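Local coordinates for membrane lipoprotein family protein (Aeropyrum pernix, PDB 4PEV) that binds adenosine and probably serves as the solute-binding component of an ABC transporter that takes up nucleosides across the cell membrane, at residues Val57-Gly62 / Val116-Leu121; Pro197-His202 / Val396-His401; Ala265-Ala270 / Trp287-Thr292. All blocks are in the same frame, centred on the assembly; numbering follows the deposited sequence.

Interaction 1 of 3, residues Val57-Gly62 / Val116-Leu121; sequences VLFDVG and VLVGFL. With ADN (adenosine), chain F.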
loop_
_atom_site.group_PDB
_atom_site.type_symbol
_atom_site.label_atom_id
_atom_site.label_comp_id
_atom_site.label_asym_id
_atom_site.label_seq_id
_atom_site.Cartn_x
_atom_site.Cartn_y
_atom_site.Cartn_z
ATOM N N VAL C 57 -17.017 3.930 9.828
ATOM C CA VAL C 57 -15.919 3.460 9.005
ATOM C C VAL C 57 -16.266 2.062 8.582
ATOM O O VAL C 57 -16.486 1.170 9.415
ATOM C CB VAL C 57 -14.586 3.436 9.746
ATOM C CG1 VAL C 57 -13.492 2.886 8.824
ATOM C CG2 VAL C 57 -14.232 4.835 10.237
ATOM N N LEU C 58 -16.302 1.880 7.275
ATOM C CA LEU C 58 -16.937 0.743 6.676
ATOM C C LEU C 58 -15.863 0.073 5.836
ATOM O O LEU C 58 -15.470 0.579 4.788
ATOM C CB LEU C 58 -18.134 1.246 5.863
ATOM C CG LEU C 58 -19.346 0.378 5.503
ATOM C CD1 LEU C 58 -19.639 -0.738 6.495
ATOM C CD2 LEU C 58 -20.567 1.260 5.322
ATOM N N PHE C 59 -15.344 -1.036 6.345
ATOM C CA PHE C 59 -14.288 -1.754 5.680
ATOM C C PHE C 59 -14.808 -2.576 4.520
ATOM O O PHE C 59 -16.000 -2.862 4.378
ATOM C CB PHE C 59 -13.516 -2.650 6.659
ATOM C CG PHE C 59 -12.782 -1.884 7.733
ATOM C CD1 PHE C 59 -11.726 -1.027 7.403
ATOM C CD2 PHE C 59 -13.152 -2.005 9.071
ATOM C CE1 PHE C 59 -11.055 -0.305 8.396
ATOM C CE2 PHE C 59 -12.483 -1.301 10.065
ATOM C CZ PHE C 59 -11.434 -0.448 9.730
ATOM N N ASP C 60 -13.859 -2.952 3.687
ATOM C CA ASP C 60 -14.121 -3.643 2.454
ATOM C C ASP C 60 -14.240 -5.109 2.783
ATOM O O ASP C 60 -15.320 -5.664 2.827
ATOM C CB ASP C 60 -12.926 -3.418 1.505
ATOM C CG ASP C 60 -13.343 -3.180 0.127
ATOM O OD1 ASP C 60 -14.565 -3.195 -0.095
ATOM O OD2 ASP C 60 -12.467 -2.955 -0.725
ATOM N N VAL C 61 -13.098 -5.712 3.067
ATOM C CA VAL C 61 -12.965 -7.145 3.097
ATOM C C VAL C 61 -12.605 -7.549 4.516
ATOM O O VAL C 61 -13.362 -8.257 5.183
ATOM C CB VAL C 61 -11.849 -7.590 2.125
ATOM C CG1 VAL C 61 -11.596 -9.086 2.234
ATOM C CG2 VAL C 61 -12.198 -7.187 0.697
ATOM N N GLY C 62 -11.467 -7.043 4.983
ATOM C CA GLY C 62 -10.804 -7.613 6.129
ATOM C C GLY C 62 -11.263 -7.099 7.461
ATOM O O GLY C 62 -11.556 -7.886 8.361
ATOM N N VAL C 116 -17.425 6.648 5.960
ATOM C CA VAL C 116 -16.104 6.481 5.383
ATOM C C VAL C 116 -15.987 5.085 4.802
ATOM O O VAL C 116 -16.195 4.097 5.500
ATOM C CB VAL C 116 -15.000 6.691 6.427
ATOM C CG1 VAL C 116 -13.633 6.426 5.816
ATOM C CG2 VAL C 116 -15.065 8.103 6.978
ATOM N N LEU C 117 -15.636 5.010 3.526
ATOM C CA LEU C 117 -15.642 3.743 2.811
ATOM C C LEU C 117 -14.225 3.353 2.419
ATOM O O LEU C 117 -13.607 3.976 1.552
ATOM C CB LEU C 117 -16.558 3.849 1.587
ATOM C CG LEU C 117 -18.018 4.184 1.926
ATOM C CD1 LEU C 117 -18.786 4.516 0.667
ATOM C CD2 LEU C 117 -18.692 3.048 2.679
ATOM N N VAL C 118 -13.725 2.305 3.067
ATOM C CA VAL C 118 -12.306 1.943 2.989
ATOM C C VAL C 118 -12.073 0.809 1.992
ATOM O O VAL C 118 -12.103 -0.373 2.352
ATOM C CB VAL C 118 -11.743 1.549 4.385
ATOM C CG1 VAL C 118 -10.285 1.113 4.304
ATOM C CG2 VAL C 118 -11.866 2.709 5.355
ATOM N N GLY C 119 -11.813 1.186 0.747
ATOM C CA GLY C 119 -11.392 0.233 -0.255
ATOM C C GLY C 119 -12.111 0.417 -1.571
ATOM O O GLY C 119 -13.272 0.830 -1.617
ATOM N N PHE C 120 -11.399 0.099 -2.642
ATOM C CA PHE C 120 -11.926 0.166 -3.984
ATOM C C PHE C 120 -13.258 -0.552 -4.182
ATOM O O PHE C 120 -14.095 -0.057 -4.930
ATOM C CB PHE C 120 -10.896 -0.409 -4.969
ATOM C CG PHE C 120 -11.432 -0.592 -6.349
ATOM C CD1 PHE C 120 -11.577 0.507 -7.199
ATOM C CD2 PHE C 120 -11.848 -1.844 -6.782
ATOM C CE1 PHE C 120 -12.106 0.349 -8.465
ATOM C CE2 PHE C 120 -12.380 -2.009 -8.043
ATOM C CZ PHE C 120 -12.505 -0.912 -8.886
ATOM N N LEU C 121 -13.465 -1.711 -3.550
ATOM C CA LEU C 121 -14.670 -2.506 -3.823
ATOM C C LEU C 121 -15.988 -1.806 -3.479
ATOM O O LEU C 121 -17.062 -2.252 -3.909
ATOM C CB LEU C 121 -14.630 -3.852 -3.112
ATOM C CG LEU C 121 -13.468 -4.820 -3.377
ATOM C CD1 LEU C 121 -13.727 -6.128 -2.637
ATOM C CD2 LEU C 121 -13.277 -5.080 -4.867
HETATM O "O5'" ADN F . -1.757 -3.960 0.858
HETATM C "C5'" ADN F . -1.502 -3.446 -0.464
HETATM C "C4'" ADN F . -2.655 -2.665 -1.102
HETATM O "O4'" ADN F . -3.792 -3.495 -1.352
HETATM C "C3'" ADN F . -3.221 -1.489 -0.311
HETATM O "O3'" ADN F . -2.409 -0.316 -0.425
HETATM C "C2'" ADN F . -4.611 -1.335 -0.919
HETATM O "O2'" ADN F . -4.614 -0.579 -2.138
HETATM C "C1'" ADN F . -5.004 -2.759 -1.213
HETATM N N9 ADN F . -5.772 -3.342 -0.096
HETATM C C8 ADN F . -5.286 -3.849 1.062
HETATM N N7 ADN F . -6.287 -4.316 1.855
HETATM C C5 ADN F . -7.437 -4.107 1.179
HETATM C C6 ADN F . -8.878 -4.345 1.407
HETATM N N6 ADN F . -9.289 -4.915 2.555
HETATM N N1 ADN F . -9.758 -3.966 0.447
HETATM C C2 ADN F . -9.363 -3.381 -0.705
HETATM N N3 ADN F . -8.076 -3.133 -0.979
HETATM C C4 ADN F . -7.091 -3.461 -0.099
#
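Leu-58 and Leu-117 lie side by side on one face of a parallel sheet and point the same way, their CD2 methyls 3.7 Å apart. CG of Leu-58 is anti to the backbone N, whereas chi1 of -60° puts CG of Leu-117 anti to the carbonyl carbon, and the Leu-117 end comes nearer the other strand. On the other face Val-57 crosses Val-118 obliquely, CG1 to CG2 at 3.8 Å, while the ring of Phe-59 runs alongside Val-118. Branched aliphatic residues suit strands 54-59 and 114-118 because helices 69-84 and 99-108 cover the two faces. Leu-58 N gives a 2.8 Å bond to Val-116 O, and Val-118 N bonds back to Leu-58 O. Beyond these pairs the side chains of Asp-60 and Leu-121 cross at about a right angle. Asp-60 OD2 takes the Leu-121 N-H on its syn lone pair (3.2 Å from Leu-121 N). A CB on Gly-119 would jam against the preceding carbonyl O and clash with OD2. An alanine at Asp-60 would probably leave the Leu-121 amide without its acceptor. Asp-60 OD2 also lies 3.1 Å from adenosine N1; both are normally acceptors, so a hydrogen bond there would probably require a proton on one.

Interaction 2 of 3, residues Pro197-His202 / Val396-His401; sequences PLWRFH and VTPQDH. With ADN (adenosine), chain F.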
loop_
_atom_site.group_PDB
_atom_site.type_symbol
_atom_site.label_atom_id
_atom_site.label_comp_id
_atom_site.label_asym_id
_atom_site.label_seq_id
_atom_site.Cartn_x
_atom_site.Cartn_y
_atom_site.Cartn_z
ATOM N N PRO C 197 -6.149 -0.100 -8.065
ATOM C CA PRO C 197 -5.012 0.400 -7.276
ATOM C C PRO C 197 -3.793 -0.486 -7.439
ATOM O O PRO C 197 -2.675 0.017 -7.583
ATOM C CB PRO C 197 -5.510 0.350 -5.843
ATOM C CG PRO C 197 -7.005 0.247 -5.942
ATOM C CD PRO C 197 -7.282 -0.491 -7.212
ATOM N N LEU C 198 -4.012 -1.793 -7.455
ATOM C CA LEU C 198 -2.912 -2.731 -7.668
ATOM C C LEU C 198 -2.350 -2.689 -9.080
ATOM O O LEU C 198 -1.174 -3.026 -9.281
ATOM C CB LEU C 198 -3.307 -4.157 -7.278
ATOM C CG LEU C 198 -3.023 -4.417 -5.790
ATOM C CD1 LEU C 198 -3.789 -3.484 -4.865
ATOM C CD2 LEU C 198 -3.340 -5.852 -5.440
ATOM N N TRP C 199 -3.161 -2.272 -10.056
ATOM C CA TRP C 199 -2.628 -2.011 -11.387
ATOM C C TRP C 199 -1.545 -0.941 -11.254
ATOM O O TRP C 199 -0.450 -1.080 -11.795
ATOM C CB TRP C 199 -3.691 -1.516 -12.350
ATOM C CG TRP C 199 -4.841 -2.430 -12.580
ATOM C CD1 TRP C 199 -4.945 -3.734 -12.214
ATOM C CD2 TRP C 199 -6.051 -2.110 -13.279
ATOM N NE1 TRP C 199 -6.163 -4.252 -12.617
ATOM C CE2 TRP C 199 -6.859 -3.274 -13.278
ATOM C CE3 TRP C 199 -6.539 -0.944 -13.901
ATOM C CZ2 TRP C 199 -8.137 -3.307 -13.868
ATOM C CZ3 TRP C 199 -7.808 -0.973 -14.486
ATOM C CH2 TRP C 199 -8.593 -2.151 -14.461
ATOM N N ARG C 200 -1.844 0.113 -10.507
ATOM C CA ARG C 200 -0.897 1.202 -10.326
ATOM C C ARG C 200 0.372 0.768 -9.594
ATOM O O ARG C 200 1.471 1.207 -9.951
ATOM C CB ARG C 200 -1.558 2.371 -9.600
ATOM C CG ARG C 200 -2.696 2.971 -10.401
ATOM C CD ARG C 200 -3.100 4.364 -9.936
ATOM N NE ARG C 200 -4.073 4.330 -8.853
ATOM C CZ ARG C 200 -5.328 3.934 -8.994
ATOM N NH1 ARG C 200 -5.771 3.519 -10.177
ATOM N NH2 ARG C 200 -6.145 3.948 -7.944
ATOM N N PHE C 201 0.220 -0.086 -8.578
ATOM C CA PHE C 201 1.376 -0.664 -7.887
ATOM C C PHE C 201 2.205 -1.430 -8.898
ATOM O O PHE C 201 3.388 -1.163 -9.051
ATOM C CB PHE C 201 0.974 -1.617 -6.735
ATOM C CG PHE C 201 0.646 -0.917 -5.433
ATOM C CD1 PHE C 201 1.649 -0.378 -4.646
ATOM C CD2 PHE C 201 -0.671 -0.814 -4.983
ATOM C CE1 PHE C 201 1.347 0.252 -3.439
ATOM C CE2 PHE C 201 -0.974 -0.180 -3.786
ATOM C CZ PHE C 201 0.034 0.349 -3.010
ATOM N N HIS C 202 1.565 -2.373 -9.590
ATOM C CA HIS C 202 2.258 -3.240 -10.533
ATOM C C HIS C 202 3.042 -2.403 -11.523
ATOM O O HIS C 202 4.260 -2.526 -11.615
ATOM C CB HIS C 202 1.288 -4.156 -11.273
ATOM C CG HIS C 202 1.965 -5.196 -12.107
ATOM N ND1 HIS C 202 1.266 -6.102 -12.870
ATOM C CD2 HIS C 202 3.277 -5.476 -12.302
ATOM C CE1 HIS C 202 2.115 -6.905 -13.492
ATOM N NE2 HIS C 202 3.342 -6.542 -13.170
ATOM N N VAL C 396 0.515 7.397 -16.285
ATOM C CA VAL C 396 -0.847 7.322 -16.818
ATOM C C VAL C 396 -1.692 6.413 -15.923
ATOM O O VAL C 396 -1.217 5.380 -15.481
ATOM C CB VAL C 396 -0.883 6.756 -18.259
ATOM C CG1 VAL C 396 -2.232 7.055 -18.915
ATOM C CG2 VAL C 396 0.241 7.338 -19.106
ATOM N N THR C 397 -2.941 6.799 -15.668
ATOM C CA THR C 397 -3.879 5.960 -14.923
ATOM C C THR C 397 -4.593 5.066 -15.924
ATOM O O THR C 397 -5.455 5.548 -16.647
ATOM C CB THR C 397 -4.951 6.805 -14.184
ATOM O OG1 THR C 397 -4.456 8.131 -13.937
ATOM C CG2 THR C 397 -5.371 6.126 -12.855
ATOM N N PRO C 398 -4.247 3.767 -15.982
ATOM C CA PRO C 398 -4.938 2.894 -16.950
ATOM C C PRO C 398 -6.482 2.931 -16.874
ATOM O O PRO C 398 -7.066 2.847 -15.788
ATOM C CB PRO C 398 -4.409 1.487 -16.618
ATOM C CG PRO C 398 -3.685 1.609 -15.320
ATOM C CD PRO C 398 -3.224 3.030 -15.221
ATOM N N GLN C 399 -7.111 3.042 -18.045
ATOM C CA GLN C 399 -8.559 3.221 -18.163
ATOM C C GLN C 399 -9.258 1.876 -17.942
ATOM O O GLN C 399 -10.124 1.747 -17.093
ATOM C CB GLN C 399 -8.912 3.755 -19.563
ATOM C CG GLN C 399 -8.071 4.939 -20.059
ATOM C CD GLN C 399 -8.783 6.291 -19.996
ATOM O OE1 GLN C 399 -10.011 6.371 -19.889
ATOM N NE2 GLN C 399 -8.002 7.367 -20.078
ATOM N N ASP C 400 -8.853 0.889 -18.743
ATOM C CA ASP C 400 -9.400 -0.467 -18.741
ATOM C C ASP C 400 -8.373 -1.400 -18.144
ATOM O O ASP C 400 -7.232 -1.017 -17.909
ATOM C CB ASP C 400 -9.619 -0.980 -20.181
ATOM C CG ASP C 400 -10.650 -0.195 -20.955
ATOM O OD1 ASP C 400 -11.842 -0.584 -20.929
ATOM O OD2 ASP C 400 -10.261 0.777 -21.639
ATOM N N HIS C 401 -8.775 -2.653 -17.985
ATOM C CA HIS C 401 -7.838 -3.733 -17.734
ATOM C C HIS C 401 -6.933 -3.987 -18.944
ATOM O O HIS C 401 -5.773 -4.364 -18.784
ATOM C CB HIS C 401 -8.588 -5.012 -17.377
ATOM C CG HIS C 401 -7.714 -6.057 -16.772
ATOM N ND1 HIS C 401 -6.819 -6.797 -17.514
ATOM C CD2 HIS C 401 -7.573 -6.469 -15.492
ATOM C CE1 HIS C 401 -6.177 -7.633 -16.719
ATOM N NE2 HIS C 401 -6.614 -7.454 -15.486
HETATM O "O5'" ADN F . -1.757 -3.960 0.858
HETATM C "C5'" ADN F . -1.502 -3.446 -0.464
HETATM C "C4'" ADN F . -2.655 -2.665 -1.102
HETATM O "O4'" ADN F . -3.792 -3.495 -1.352
HETATM C "C3'" ADN F . -3.221 -1.489 -0.311
HETATM O "O3'" ADN F . -2.409 -0.316 -0.425
HETATM C "C2'" ADN F . -4.611 -1.335 -0.919
HETATM O "O2'" ADN F . -4.614 -0.579 -2.138
HETATM C "C1'" ADN F . -5.004 -2.759 -1.213
HETATM N N9 ADN F . -5.772 -3.342 -0.096
HETATM C C8 ADN F . -5.286 -3.849 1.062
HETATM N N7 ADN F . -6.287 -4.316 1.855
HETATM C C5 ADN F . -7.437 -4.107 1.179
HETATM C C6 ADN F . -8.878 -4.345 1.407
HETATM N N6 ADN F . -9.289 -4.915 2.555
HETATM N N1 ADN F . -9.758 -3.966 0.447
HETATM C C2 ADN F . -9.363 -3.381 -0.705
HETATM N N3 ADN F . -8.076 -3.133 -0.979
HETATM C C4 ADN F . -7.091 -3.461 -0.099
#
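Trp-199, on helix 196-214, meets Pro-398, Asp-400 and His-401 where the loop between helices 375-389 and 401-412 packs on a protein of the type I periplasmic binding fold. Its CB points toward the loop, and chi1 of -60° sets CG anti to the carbonyl carbon. From there the six-membered ring leads across the contact. CE3 comes 4.1 Å from CG of Pro-398, whose stiff apolar ring slides past the indole in the opposite direction. CZ3 is 3.5 Å from Asp-400 O, with Gln-399 O near the plane at the ring's edge. CH2 lies 3.6 Å from His-401 N, and CZ2 is equally close, 3.6 Å, to His-401 CD2. The imidazole of His-401 stands at 88° to the five-membered ring of Trp-199. A tryptophan suits this place because its broad ring spans four successive residues, from Pro-398 to His-401, at the loop's entry into helix 401-412, and still carries a polar N-H: NE1 bonds to Asp-194 OD1, and His-401 NE2 bonds to OD2 of the same aspartate, which joins the two rings from outside the contact. Tyr-404 stacks on the indole and meets His-401 edge-to-face.

Next to this, NH1 of Arg-200 touches Thr-397 CG2, while NE is held in a salt bridge with Glu-159. The same helix turns other residues to the nucleoside. Leu-198 CD1 lies 3.5 Å from adenosine O4'. Phe-201 CZ is 3.6 Å from adenosine O3'.

Interaction 3 of 3, residues Ala265-Ala270 / Trp287-Thr292; sequences AVKEAA and WYDPQT
Helix 258-271 is the connection of a beta-alpha-beta crossover between parallel strands 248-254 and 277-282, and through Val-266, Lys-267 and Ala-270 it packs on Asp-289 and Thr-292 of the loop that leads into the next strand, 293-299. Thr-292 meets the helix with its CB and CG2. Its CG2 reaches the CB of Ala-270 at 3.8 Å, and its CB lies 4.1 Å from CG1 of Val-266, the two side chains sliding past each other in opposite directions. The small Ala-270 and beta-branched Val-266 let Thr-292 come in close. With chi1 at 64°, OG1 of Thr-292 sits between the backbone N and the carbonyl carbon, and from there it donates to Asp-289 OD2 at 2.7 Å, meeting the carboxylate from 47° above its plane. That bond fastens the loop to itself. Asp-289 OD2 also lies 3.4 Å from CG and from CD of Lys-267, whose stem passes by the carboxylate; chi3 of -72° then folds CE back from it. Lys-267 NZ ends 5.6 Å from Asp-289 OD2. Tyr-288 adds a separate tie through its OH to Asn-264 of the helix. The threonine thus serves two ends, a methyl for the helix and a hydroxyl for the aspartate, while the lysine offers the carboxylate its aliphatic stem, and its charge would probably act on the acid only at longer range.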
loop_
_atom_site.group_PDB
_atom_site.type_symbol
_atom_site.label_atom_id
_atom_site.label_comp_id
_atom_site.label_asym_id
_atom_site.label_seq_id
_atom_site.Cartn_x
_atom_site.Cartn_y
_atom_site.Cartn_z
ATOM N N ALA C 265 6.980 -16.490 5.153
ATOM C CA ALA C 265 7.688 -17.363 4.229
ATOM C C ALA C 265 9.164 -16.966 4.085
ATOM O O ALA C 265 10.052 -17.840 3.990
ATOM C CB ALA C 265 7.001 -17.345 2.873
ATOM N N VAL C 266 9.411 -15.654 4.075
ATOM C CA VAL C 266 10.761 -15.099 3.952
ATOM C C VAL C 266 11.543 -15.319 5.257
ATOM O O VAL C 266 12.761 -15.501 5.222
ATOM C CB VAL C 266 10.720 -13.590 3.548
ATOM C CG1 VAL C 266 12.114 -12.976 3.451
ATOM C CG2 VAL C 266 9.982 -13.412 2.233
ATOM N N LYS C 267 10.856 -15.326 6.402
ATOM C CA LYS C 267 11.511 -15.659 7.683
ATOM C C LYS C 267 12.068 -17.080 7.700
ATOM O O LYS C 267 13.186 -17.319 8.150
ATOM C CB LYS C 267 10.539 -15.527 8.853
ATOM C CG LYS C 267 10.120 -14.106 9.171
ATOM C CD LYS C 267 9.794 -13.909 10.640
ATOM C CE LYS C 267 8.492 -14.582 11.039
ATOM N NZ LYS C 267 8.579 -15.077 12.448
ATOM N N GLU C 268 11.277 -18.025 7.203
ATOM C CA GLU C 268 11.606 -19.434 7.329
ATOM C C GLU C 268 12.702 -19.713 6.309
ATOM O O GLU C 268 13.589 -20.493 6.576
ATOM C CB GLU C 268 10.347 -20.342 7.234
ATOM C CG GLU C 268 9.059 -19.618 7.691
ATOM C CD GLU C 268 8.021 -20.399 8.522
ATOM O OE1 GLU C 268 7.336 -19.734 9.354
ATOM O OE2 GLU C 268 7.846 -21.629 8.332
ATOM N N ALA C 269 12.697 -19.002 5.183
ATOM C CA ALA C 269 13.870 -18.964 4.268
ATOM C C ALA C 269 15.160 -18.431 4.940
ATOM O O ALA C 269 16.209 -19.057 4.844
ATOM C CB ALA C 269 13.554 -18.152 3.016
ATOM N N ALA C 270 15.086 -17.287 5.607
ATOM C CA ALA C 270 16.261 -16.741 6.301
ATOM C C ALA C 270 16.763 -17.726 7.382
ATOM O O ALA C 270 17.965 -17.916 7.573
ATOM C CB ALA C 270 15.941 -15.376 6.897
ATOM N N TRP C 287 8.894 -3.516 11.917
ATOM C CA TRP C 287 8.758 -4.040 13.278
ATOM C C TRP C 287 8.320 -5.492 13.337
ATOM O O TRP C 287 8.597 -6.164 14.316
ATOM C CB TRP C 287 7.759 -3.180 14.078
ATOM C CG TRP C 287 6.379 -3.250 13.547
ATOM C CD1 TRP C 287 5.808 -2.407 12.663
ATOM C CD2 TRP C 287 5.406 -4.260 13.837
ATOM N NE1 TRP C 287 4.537 -2.819 12.384
ATOM C CE2 TRP C 287 4.264 -3.953 13.097
ATOM C CE3 TRP C 287 5.396 -5.395 14.674
ATOM C CZ2 TRP C 287 3.114 -4.725 13.148
ATOM C CZ3 TRP C 287 4.259 -6.167 14.730
ATOM C CH2 TRP C 287 3.127 -5.828 13.966
ATOM N N TYR C 288 7.614 -5.974 12.319
ATOM C CA TYR C 288 7.108 -7.350 12.357
ATOM C C TYR C 288 8.282 -8.356 12.383
ATOM O O TYR C 288 8.283 -9.296 13.184
ATOM C CB TYR C 288 6.108 -7.613 11.212
ATOM C CG TYR C 288 5.483 -9.001 11.219
ATOM C CD1 TYR C 288 4.410 -9.307 12.051
ATOM C CD2 TYR C 288 5.969 -10.004 10.384
ATOM C CE1 TYR C 288 3.841 -10.570 12.056
ATOM C CE2 TYR C 288 5.411 -11.271 10.382
ATOM C CZ TYR C 288 4.346 -11.552 11.218
ATOM O OH TYR C 288 3.801 -12.821 11.202
ATOM N N ASP C 289 9.275 -8.130 11.524
ATOM C CA ASP C 289 10.576 -8.806 11.611
ATOM C C ASP C 289 11.615 -7.955 10.906
ATOM O O ASP C 289 11.652 -7.929 9.684
ATOM C CB ASP C 289 10.574 -10.206 10.994
ATOM C CG ASP C 289 11.971 -10.831 10.973
ATOM O OD1 ASP C 289 12.807 -10.549 11.865
ATOM O OD2 ASP C 289 12.251 -11.599 10.046
ATOM N N PRO C 290 12.477 -7.265 11.668
ATOM C CA PRO C 290 13.349 -6.265 11.048
ATOM C C PRO C 290 14.583 -6.836 10.316
ATOM O O PRO C 290 15.174 -6.155 9.469
ATOM C CB PRO C 290 13.770 -5.395 12.242
ATOM C CG PRO C 290 13.058 -5.940 13.441
ATOM C CD PRO C 290 12.729 -7.355 13.111
ATOM N N GLN C 291 14.971 -8.059 10.647
ATOM C CA GLN C 291 16.069 -8.715 9.960
ATOM C C GLN C 291 15.734 -8.892 8.490
ATOM O O GLN C 291 16.579 -8.683 7.634
ATOM C CB GLN C 291 16.365 -10.083 10.585
ATOM C CG GLN C 291 17.102 -10.034 11.923
ATOM C CD GLN C 291 16.663 -11.140 12.882
ATOM O OE1 GLN C 291 15.477 -11.479 12.957
ATOM N NE2 GLN C 291 17.614 -11.700 13.626
ATOM N N THR C 292 14.492 -9.261 8.197
ATOM C CA THR C 292 14.059 -9.493 6.809
ATOM C C THR C 292 13.208 -8.367 6.173
ATOM O O THR C 292 13.188 -8.232 4.945
ATOM C CB THR C 292 13.304 -10.841 6.681
ATOM O OG1 THR C 292 12.088 -10.810 7.453
ATOM C CG2 THR C 292 14.212 -12.013 7.147
#

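How the interactions relate
Interactions 1 and 2 flank the adenosine, their centres 19 Å apart: 57-62 comes to N1 and N6 of the base, while 197-202 lies by the ribose. They also touch directly, Phe-120 CB packing on Pro-197 CG at 4.1 Å. Interaction 1 lies in the all-parallel sheet, whereas helix 196-214 of interaction 2 follows strand 186-191 of the mixed sheet; Asp-142, Gly-256, Asp-282 and Lys-299 add hydrogen bonds to the nucleoside. Interaction 3 stands apart from the annotated sites, its centre 29 Å from each of the others and its nearest atoms about 16 Å away from both. In sequence it is nested within the long loop closed by interaction 2, yet it sits across the chain's centre from it.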